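Local atomic coordinates of VC0179-like protein (Escherichia coli, PDB entry 4XJ6), a protein that probably joins GTP and ATP into a cyclic dinucleotide, as expected of a bacterial homologue of cyclic GMP-AMP synthase. Residues A[2-14]-A[376-390]. Sequence-based numbering, arbitrary orientation.
Sequences PWDFNNYYSHNMD and AEQSESREEALRKIN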
ATOM      1  N   PRO A   2     -21.246  23.481  23.043  1.00 37.57           N
ATOM      2  CA  PRO A   2     -20.711  22.907  21.805  1.00 29.13           C
ATOM      3  C   PRO A   2     -21.011  21.415  21.685  1.00 27.52           C
ATOM      4  O   PRO A   2     -21.368  20.769  22.673  1.00 27.12           O
ATOM      5  CB  PRO A   2     -19.207  23.153  21.923  1.00 37.77           C
ATOM      6  CG  PRO A   2     -18.952  23.277  23.390  1.00 35.89           C
ATOM      7  CD  PRO A   2     -20.179  23.932  23.954  1.00 39.09           C
ATOM      8  N   TRP A   3     -20.871  20.875  20.480  1.00 26.87           N
ATOM      9  CA  TRP A   3     -21.218  19.480  20.230  1.00 30.35           C
ATOM     10  C   TRP A   3     -20.047  18.530  20.439  1.00 30.41           C
ATOM     11  O   TRP A   3     -18.910  18.834  20.083  1.00 25.27           O
ATOM     12  CB  TRP A   3     -21.755  19.310  18.809  1.00 25.46           C
ATOM     13  CG  TRP A   3     -23.006  20.083  18.533  1.00 26.41           C
ATOM     14  CD1 TRP A   3     -23.129  21.183  17.738  1.00 27.64           C
ATOM     15  CD2 TRP A   3     -24.314  19.812  19.049  1.00 26.59           C
ATOM     16  NE1 TRP A   3     -24.428  21.615  17.726  1.00 28.57           N
ATOM     17  CE2 TRP A   3     -25.177  20.792  18.524  1.00 27.91           C
ATOM     18  CE3 TRP A   3     -24.837  18.839  19.906  1.00 31.76           C
ATOM     19  CZ2 TRP A   3     -26.538  20.826  18.824  1.00 28.64           C
ATOM     20  CZ3 TRP A   3     -26.189  18.874  20.206  1.00 33.12           C
ATOM     21  CH2 TRP A   3     -27.025  19.861  19.665  1.00 31.87           C
ATOM     22  N   ASP A   4     -20.343  17.372  21.020  1.00 30.29           N
ATOM     23  CA  ASP A   4     -19.367  16.300  21.161  1.00 31.05           C
ATOM     24  C   ASP A   4     -19.538  15.320  20.004  1.00 31.79           C
ATOM     25  O   ASP A   4     -20.662  15.013  19.605  1.00 34.04           O
ATOM     26  CB  ASP A   4     -19.530  15.595  22.512  1.00 35.73           C
ATOM     27  CG  ASP A   4     -18.569  14.433  22.694  1.00 39.51           C
ATOM     28  OD1 ASP A   4     -17.519  14.401  22.018  1.00 43.86           O
ATOM     29  OD2 ASP A   4     -18.863  13.551  23.524  1.00 42.94           O
ATOM     30  N   PHE A   5     -18.423  14.844  19.458  1.00 27.15           N
ATOM     31  CA  PHE A   5     -18.462  13.982  18.279  1.00 27.43           C
ATOM     32  C   PHE A   5     -17.903  12.584  18.542  1.00 26.09           C
ATOM     33  O   PHE A   5     -17.641  11.834  17.602  1.00 25.65           O
ATOM     34  CB  PHE A   5     -17.696  14.636  17.121  1.00 27.71           C
ATOM     35  CG  PHE A   5     -18.422  15.789  16.486  1.00 31.93           C
ATOM     36  CD1 PHE A   5     -19.395  15.564  15.528  1.00 31.51           C
ATOM     37  CD2 PHE A   5     -18.130  17.096  16.843  1.00 36.27           C
ATOM     38  CE1 PHE A   5     -20.067  16.619  14.940  1.00 35.34           C
ATOM     39  CE2 PHE A   5     -18.800  18.156  16.257  1.00 38.23           C
ATOM     40  CZ  PHE A   5     -19.769  17.914  15.304  1.00 37.23           C
ATOM     41  N   ASN A   6     -17.729  12.233  19.813  1.00 22.17           N
ATOM     42  CA  ASN A   6     -17.165  10.936  20.184  1.00 23.16           C
ATOM     43  C   ASN A   6     -17.968   9.749  19.651  1.00 22.18           C
ATOM     44  O   ASN A   6     -17.398   8.729  19.255  1.00 22.69           O
ATOM     45  CB  ASN A   6     -17.040  10.831  21.703  1.00 25.28           C
ATOM     46  CG  ASN A   6     -15.859  11.613  22.244  1.00 38.82           C
ATOM     47  OD1 ASN A   6     -14.849  11.784  21.563  1.00 42.05           O
ATOM     48  ND2 ASN A   6     -15.980  12.090  23.478  1.00 42.50           N
ATOM     49  N   ASN A   7     -19.290   9.885  19.643  1.00 25.33           N
ATOM     50  CA  ASN A   7     -20.158   8.843  19.104  1.00 30.33           C
ATOM     51  C   ASN A   7     -20.242   8.901  17.581  1.00 30.36           C
ATOM     52  O   ASN A   7     -20.418   7.873  16.928  1.00 32.97           O
ATOM     53  CB  ASN A   7     -21.557   8.934  19.717  1.00 37.19           C
ATOM     54  CG  ASN A   7     -21.684   8.127  20.997  1.00 44.19           C
ATOM     55  OD1 ASN A   7     -21.960   6.927  20.964  1.00 49.32           O
ATOM     56  ND2 ASN A   7     -21.478   8.783  22.132  1.00 47.60           N
ATOM     57  N   TYR A   8     -20.121  10.103  17.024  1.00 29.20           N
ATOM     58  CA  TYR A   8     -20.017  10.269  15.579  1.00 24.84           C
ATOM     59  C   TYR A   8     -18.842   9.449  15.071  1.00 21.98           C
ATOM     60  O   TYR A   8     -18.932   8.773  14.048  1.00 28.70           O
ATOM     61  CB  TYR A   8     -19.846  11.748  15.216  1.00 20.81           C
ATOM     62  CG  TYR A   8     -19.405  12.006  13.786  1.00 27.82           C
ATOM     63  CD1 TYR A   8     -20.336  12.220  12.778  1.00 26.91           C
ATOM     64  CD2 TYR A   8     -18.056  12.047  13.450  1.00 23.65           C
ATOM     65  CE1 TYR A   8     -19.938  12.459  11.474  1.00 25.52           C
ATOM     66  CE2 TYR A   8     -17.649  12.283  12.148  1.00 22.55           C
ATOM     67  CZ  TYR A   8     -18.597  12.489  11.164  1.00 24.96           C
ATOM     68  OH  TYR A   8     -18.202  12.727   9.867  1.00 28.37           O
ATOM     69  N   TYR A   9     -17.743   9.503  15.816  1.00 21.16           N
ATOM     70  CA  TYR A   9     -16.507   8.835  15.428  1.00 22.80           C
ATOM     71  C   TYR A   9     -16.525   7.322  15.659  1.00 26.47           C
ATOM     72  O   TYR A   9     -16.117   6.552  14.787  1.00 28.25           O
ATOM     73  CB  TYR A   9     -15.318   9.441  16.187  1.00 21.19           C
ATOM     74  CG  TYR A   9     -14.863  10.793  15.676  1.00 21.11           C
ATOM     75  CD1 TYR A   9     -14.422  10.950  14.367  1.00 21.74           C
ATOM     76  CD2 TYR A   9     -14.840  11.902  16.511  1.00 21.22           C
ATOM     77  CE1 TYR A   9     -13.994  12.176  13.900  1.00 21.65           C
ATOM     78  CE2 TYR A   9     -14.414  13.137  16.053  1.00 22.43           C
ATOM     79  CZ  TYR A   9     -13.991  13.267  14.746  1.00 23.23           C
ATOM     80  OH  TYR A   9     -13.562  14.485  14.273  1.00 26.21           O
ATOM     81  N   SER A  10     -16.996   6.898  16.828  1.00 27.22           N
ATOM     82  CA  SER A  10     -16.714   5.547  17.305  1.00 28.97           C
ATOM     83  C   SER A  10     -17.917   4.646  17.587  1.00 31.41           C
ATOM     84  O   SER A  10     -17.733   3.510  18.022  1.00 35.17           O
ATOM     85  CB  SER A  10     -15.874   5.635  18.578  1.00 31.38           C
ATOM     86  OG  SER A  10     -16.613   6.267  19.606  1.00 38.16           O
ATOM     87  N   HIS A  11     -19.134   5.131  17.359  1.00 33.31           N
ATOM     88  CA  HIS A  11     -20.312   4.317  17.654  1.00 39.66           C
ATOM     89  C   HIS A  11     -20.371   3.101  16.735  1.00 46.71           C
ATOM     90  O   HIS A  11     -20.072   3.200  15.547  1.00 47.19           O
ATOM     91  CB  HIS A  11     -21.595   5.138  17.518  1.00 37.98           C
ATOM     92  CG  HIS A  11     -22.783   4.516  18.185  1.00 39.50           C
ATOM     93  ND1 HIS A  11     -23.836   3.976  17.479  1.00 36.04           N
ATOM     94  CD2 HIS A  11     -23.081   4.344  19.494  1.00 41.08           C
ATOM     95  CE1 HIS A  11     -24.733   3.499  18.324  1.00 36.88           C
ATOM     96  NE2 HIS A  11     -24.299   3.710  19.554  1.00 39.74           N
ATOM     97  N   ASN A  12     -20.743   1.952  17.290  1.00 51.41           N
ATOM     98  CA  ASN A  12     -20.811   0.727  16.504  1.00 56.28           C
ATOM     99  C   ASN A  12     -21.865   0.803  15.403  1.00 54.55           C
ATOM    100  O   ASN A  12     -22.890   1.469  15.554  1.00 57.78           O
ATOM    101  CB  ASN A  12     -21.079  -0.474  17.416  1.00 65.56           C
ATOM    102  CG  ASN A  12     -22.217  -0.232  18.391  1.00 74.16           C
ATOM    103  OD1 ASN A  12     -22.981   0.724  18.252  1.00 78.14           O
ATOM    104  ND2 ASN A  12     -22.336  -1.103  19.386  1.00 76.82           N
ATOM    105  N   MET A  13     -21.575   0.139  14.287  1.00 49.12           N
ATOM    106  CA  MET A  13     -22.483   0.020  13.142  1.00 48.59           C
ATOM    107  C   MET A  13     -22.793   1.336  12.417  1.00 42.93           C
ATOM    108  O   MET A  13     -22.805   1.366  11.186  1.00 48.17           O
ATOM    109  CB  MET A  13     -23.792  -0.653  13.574  1.00 53.25           C
ATOM    110  CG  MET A  13     -23.622  -2.107  13.986  1.00 55.36           C
ATOM    111  SD  MET A  13     -22.816  -3.104  12.714  1.00142.04           S
ATOM    112  CE  MET A  13     -24.032  -3.049  11.400  1.00 61.27           C
ATOM    113  N   ASP A  14     -23.038   2.418  13.151  1.00 31.11           N
ATOM    114  CA  ASP A  14     -23.417   3.673  12.502  1.00 33.19           C
ATOM    115  C   ASP A  14     -22.388   4.797  12.640  1.00 28.42           C
ATOM    116  O   ASP A  14     -22.519   5.839  11.998  1.00 31.42           O
ATOM    117  CB  ASP A  14     -24.769   4.154  13.035  1.00 40.72           C
ATOM    118  CG  ASP A  14     -24.835   4.156  14.548  1.00 49.59           C
ATOM    119  OD1 ASP A  14     -23.770   4.089  15.196  1.00 50.29           O
ATOM    120  OD2 ASP A  14     -25.958   4.231  15.091  1.00 54.96           O
ATOM    121  N   ALA A 376     -18.324  22.780  12.942  1.00 26.53           N
ATOM    122  CA  ALA A 376     -19.234  21.690  13.267  1.00 28.09           C
ATOM    123  C   ALA A 376     -19.556  21.699  14.757  1.00 31.79           C
ATOM    124  O   ALA A 376     -20.718  21.619  15.156  1.00 32.79           O
ATOM    125  CB  ALA A 376     -18.632  20.354  12.861  1.00 23.79           C
ATOM    126  N   GLU A 377     -18.505  21.792  15.566  1.00 33.24           N
ATOM    127  CA  GLU A 377     -18.611  21.851  17.017  1.00 32.41           C
ATOM    128  C   GLU A 377     -19.510  22.995  17.487  1.00 35.77           C
ATOM    129  O   GLU A 377     -20.229  22.870  18.480  1.00 29.43           O
ATOM    130  CB  GLU A 377     -17.208  21.989  17.614  1.00 33.90           C
ATOM    131  CG  GLU A 377     -17.166  22.354  19.080  1.00 38.60           C
ATOM    132  CD  GLU A 377     -15.750  22.405  19.615  1.00 43.28           C
ATOM    133  OE1 GLU A 377     -14.998  21.426  19.416  1.00 38.69           O
ATOM    134  OE2 GLU A 377     -15.386  23.428  20.230  1.00 49.56           O
ATOM    135  N   GLN A 378     -19.477  24.102  16.754  1.00 28.99           N
ATOM    136  CA  GLN A 378     -20.207  25.302  17.144  1.00 31.50           C
ATOM    137  C   GLN A 378     -21.441  25.548  16.279  1.00 31.54           C
ATOM    138  O   GLN A 378     -22.048  26.616  16.346  1.00 43.80           O
ATOM    139  CB  GLN A 378     -19.277  26.514  17.094  1.00 35.30           C
ATOM    140  CG  GLN A 378     -18.204  26.500  18.172  1.00 44.58           C
ATOM    141  CD  GLN A 378     -17.037  27.408  17.846  1.00 53.92           C
ATOM    142  OE1 GLN A 378     -16.325  27.194  16.866  1.00 60.93           O
ATOM    143  NE2 GLN A 378     -16.834  28.431  18.668  1.00 55.87           N
ATOM    144  N   SER A 379     -21.807  24.558  15.468  1.00 30.39           N
ATOM    145  CA  SER A 379     -23.039  24.626  14.689  1.00 36.29           C
ATOM    146  C   SER A 379     -24.240  24.739  15.619  1.00 42.29           C
ATOM    147  O   SER A 379     -24.287  24.096  16.668  1.00 42.73           O
ATOM    148  CB  SER A 379     -23.187  23.402  13.786  1.00 33.52           C
ATOM    149  OG  SER A 379     -22.168  23.364  12.803  1.00 34.67           O
ATOM    150  N   GLU A 380     -25.212  25.556  15.231  1.00 47.77           N
ATOM    151  CA  GLU A 380     -26.361  25.832  16.083  1.00 58.33           C
ATOM    152  C   GLU A 380     -27.295  24.629  16.195  1.00 59.13           C
ATOM    153  O   GLU A 380     -27.855  24.371  17.259  1.00 62.65           O
ATOM    154  CB  GLU A 380     -27.126  27.049  15.559  1.00 65.07           C
ATOM    155  CG  GLU A 380     -27.404  28.102  16.618  1.00 73.37           C
ATOM    156  CD  GLU A 380     -27.441  29.502  16.037  1.00 79.66           C
ATOM    157  OE1 GLU A 380     -28.458  29.860  15.407  1.00 81.97           O
ATOM    158  OE2 GLU A 380     -26.448  30.241  16.204  1.00 81.22           O
ATOM    159  N   SER A 381     -27.459  23.896  15.098  1.00 54.62           N
ATOM    160  CA  SER A 381     -28.325  22.721  15.103  1.00 48.41           C
ATOM    161  C   SER A 381     -27.516  21.437  14.964  1.00 45.95           C
ATOM    162  O   SER A 381     -26.362  21.457  14.539  1.00 41.16           O
ATOM    163  CB  SER A 381     -29.366  22.806  13.983  1.00 45.81           C
ATOM    164  OG  SER A 381     -28.946  22.087  12.838  1.00 45.10           O
ATOM    165  N   ARG A 382     -28.145  20.324  15.320  1.00 45.06           N
ATOM    166  CA  ARG A 382     -27.498  19.018  15.304  1.00 41.29           C
ATOM    167  C   ARG A 382     -27.293  18.492  13.886  1.00 38.25           C
ATOM    168  O   ARG A 382     -26.260  17.893  13.582  1.00 34.56           O
ATOM    169  CB  ARG A 382     -28.325  18.027  16.124  1.00 43.96           C
ATOM    170  CG  ARG A 382     -27.811  16.605  16.113  1.00 43.11           C
ATOM    171  CD  ARG A 382     -27.994  15.956  17.477  1.00 46.75           C
ATOM    172  NE  ARG A 382     -29.140  16.493  18.205  1.00 51.72           N
ATOM    173  CZ  ARG A 382     -29.552  16.041  19.386  1.00 55.99           C
ATOM    174  NH1 ARG A 382     -28.916  15.035  19.976  1.00 57.10           N
ATOM    175  NH2 ARG A 382     -30.605  16.590  19.979  1.00 57.98           N
ATOM    176  N   GLU A 383     -28.274  18.720  13.017  1.00 38.83           N
ATOM    177  CA  GLU A 383     -28.160  18.281  11.632  1.00 41.32           C
ATOM    178  C   GLU A 383     -27.129  19.134  10.902  1.00 38.53           C
ATOM    179  O   GLU A 383     -26.490  18.678   9.954  1.00 39.92           O
ATOM    180  CB  GLU A 383     -29.514  18.346  10.916  1.00 43.12           C
ATOM    181  CG  GLU A 383     -29.964  19.744  10.522  1.00 57.57           C
ATOM    182  CD  GLU A 383     -31.076  19.723   9.493  1.00 71.13           C
ATOM    183  OE1 GLU A 383     -31.601  18.625   9.212  1.00 74.80           O
ATOM    184  OE2 GLU A 383     -31.420  20.799   8.960  1.00 74.33           O
ATOM    185  N   GLU A 384     -26.967  20.371  11.360  1.00 35.46           N
ATOM    186  CA  GLU A 384     -26.002  21.286  10.773  1.00 35.79           C
ATOM    187  C   GLU A 384     -24.585  20.856  11.124  1.00 35.08           C
ATOM    188  O   GLU A 384     -23.664  20.988  10.315  1.00 34.86           O
ATOM    189  CB  GLU A 384     -26.260  22.715  11.250  1.00 45.06           C
ATOM    190  CG  GLU A 384     -25.239  23.719  10.761  1.00 56.38           C
ATOM    191  CD  GLU A 384     -25.420  25.089  11.378  1.00 63.53           C
ATOM    192  OE1 GLU A 384     -26.531  25.388  11.868  1.00 62.97           O
ATOM    193  OE2 GLU A 384     -24.443  25.866  11.376  1.00 65.59           O
ATOM    194  N   ALA A 385     -24.419  20.337  12.336  1.00 35.67           N
ATOM    195  CA  ALA A 385     -23.125  19.856  12.799  1.00 32.27           C
ATOM    196  C   ALA A 385     -22.664  18.666  11.968  1.00 29.11           C
ATOM    197  O   ALA A 385     -21.492  18.563  11.608  1.00 24.59           O
ATOM    198  CB  ALA A 385     -23.196  19.482  14.274  1.00 27.10           C
ATOM    199  N   LEU A 386     -23.601  17.774  11.663  1.00 32.99           N
ATOM    200  CA  LEU A 386     -23.298  16.572  10.894  1.00 29.35           C
ATOM    201  C   LEU A 386     -22.863  16.914   9.478  1.00 26.64           C
ATOM    202  O   LEU A 386     -21.829  16.439   9.010  1.00 23.97           O
ATOM    203  CB  LEU A 386     -24.507  15.639  10.854  1.00 26.91           C
ATOM    204  CG  LEU A 386     -24.373  14.430   9.927  1.00 28.18           C
ATOM    205  CD1 LEU A 386     -23.239  13.520  10.385  1.00 29.28           C
ATOM    206  CD2 LEU A 386     -25.683  13.666   9.845  1.00 31.71           C
ATOM    207  N   ARG A 387     -23.657  17.739   8.801  1.00 26.32           N
ATOM    208  CA  ARG A 387     -23.341  18.182   7.446  1.00 32.04           C
ATOM    209  C   ARG A 387     -22.000  18.908   7.377  1.00 30.78           C
ATOM    210  O   ARG A 387     -21.310  18.861   6.359  1.00 28.33           O
ATOM    211  CB  ARG A 387     -24.438  19.101   6.908  1.00 35.50           C
ATOM    212  CG  ARG A 387     -25.754  18.414   6.590  1.00 44.84           C
ATOM    213  CD  ARG A 387     -26.633  19.319   5.742  1.00 52.68           C
ATOM    214  NE  ARG A 387     -26.727  20.659   6.313  1.00 58.96           N
ATOM    215  CZ  ARG A 387     -27.695  21.054   7.133  1.00 63.96           C
ATOM    216  NH1 ARG A 387     -28.661  20.211   7.474  1.00 64.93           N
ATOM    217  NH2 ARG A 387     -27.702  22.292   7.609  1.00 64.98           N
ATOM    218  N   LYS A 388     -21.638  19.581   8.464  1.00 29.37           N
ATOM    219  CA  LYS A 388     -20.415  20.369   8.485  1.00 31.29           C
ATOM    220  C   LYS A 388     -19.184  19.481   8.633  1.00 29.92           C
ATOM    221  O   LYS A 388     -18.227  19.604   7.870  1.00 28.31           O
ATOM    222  CB  LYS A 388     -20.458  21.394   9.614  1.00 32.97           C
ATOM    223  CG  LYS A 388     -19.497  22.546   9.407  1.00 35.17           C
ATOM    224  CD  LYS A 388     -19.832  23.274   8.118  1.00 33.16           C
ATOM    225  CE  LYS A 388     -18.676  24.131   7.638  1.00 36.85           C
ATOM    226  NZ  LYS A 388     -19.032  24.945   6.443  1.00 39.00           N
ATOM    227  N   ILE A 389     -19.210  18.584   9.615  1.00 26.86           N
ATOM    228  CA  ILE A 389     -18.079  17.692   9.861  1.00 27.53           C
ATOM    229  C   ILE A 389     -17.950  16.665   8.735  1.00 29.20           C
ATOM    230  O   ILE A 389     -16.876  16.103   8.512  1.00 30.15           O
ATOM    231  CB  ILE A 389     -18.214  16.971  11.219  1.00 26.35           C
ATOM    232  CG1 ILE A 389     -16.904  16.280  11.601  1.00 24.73           C
ATOM    233  CG2 ILE A 389     -19.369  15.984  11.186  1.00 21.96           C
ATOM    234  CD1 ILE A 389     -16.849  15.810  13.033  1.00 20.74           C
ATOM    235  N   ASN A 390     -19.048  16.431   8.021  1.00 21.85           N
ATOM    236  CA  ASN A 390     -19.039  15.528   6.875  1.00 27.81           C
ATOM    237  C   ASN A 390     -18.444  16.189   5.638  1.00 28.73           C
ATOM    238  O   ASN A 390     -18.300  15.554   4.595  1.00 26.02           O
ATOM    239  CB  ASN A 390     -20.451  15.026   6.571  1.00 26.66           C
ATOM    240  CG  ASN A 390     -20.838  13.830   7.418  1.00 26.28           C
ATOM    241  OD1 ASN A 390     -20.068  13.379   8.266  1.00 26.17           O
ATOM    242  ND2 ASN A 390     -22.040  13.309   7.193  1.00 23.94           N
TER
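Trp3 N donates to Glu377 O (2.9 Å), which ties strand 3-4 to the C-terminal end of helix 357-377, while helix 6-10 and helix 382-390 run at 47° with their axes 12.4 Å apart at closest approach. The Trp3 indole secures the turn between the two C-terminal helices: NE1, bonding close to the ring plane, reaches Ser379 O at 2.7 Å, though the N-H is noticeably bent. One indole face lies against Arg382, whose CB is 4.2 Å from Trp3 CH2 and whose guanidinium, turned 31° from the ring, hydrogen-bonds through NH1 to Ile403 O. Ile389 packs against two aromatic rings. With CG1 anti to the backbone N (chi1 -168°) and the chain extended beyond it, CD1 sits over the face of Phe5, 3.8 Å from the ring centroid, and also touches Tyr8 off-centre; CG2 meets Tyr8 CZ. At its far rim, Phe5 CZ packs on Ala376 CB (3.6 Å) and on Ala385 CB, bridging both C-terminal helices. Leu386 CD1 comes to the edge of Tyr8, at CE1, and the phenol hydroxyl donates to Asn390 OD1 (2.5 Å), nearly in line with the C=O bond. That carboxamide is held at its other end as well, since ND2 bonds to Val397 O. The N-terminus thus closes over the C-terminal domain: strand 3-4 pairs antiparallel with strand 404-405, Tyr9 stacks on Phe281, and the Asx turn of Asp4 leads into helix 6-10 beside Thr319, at the start of helix 318-335.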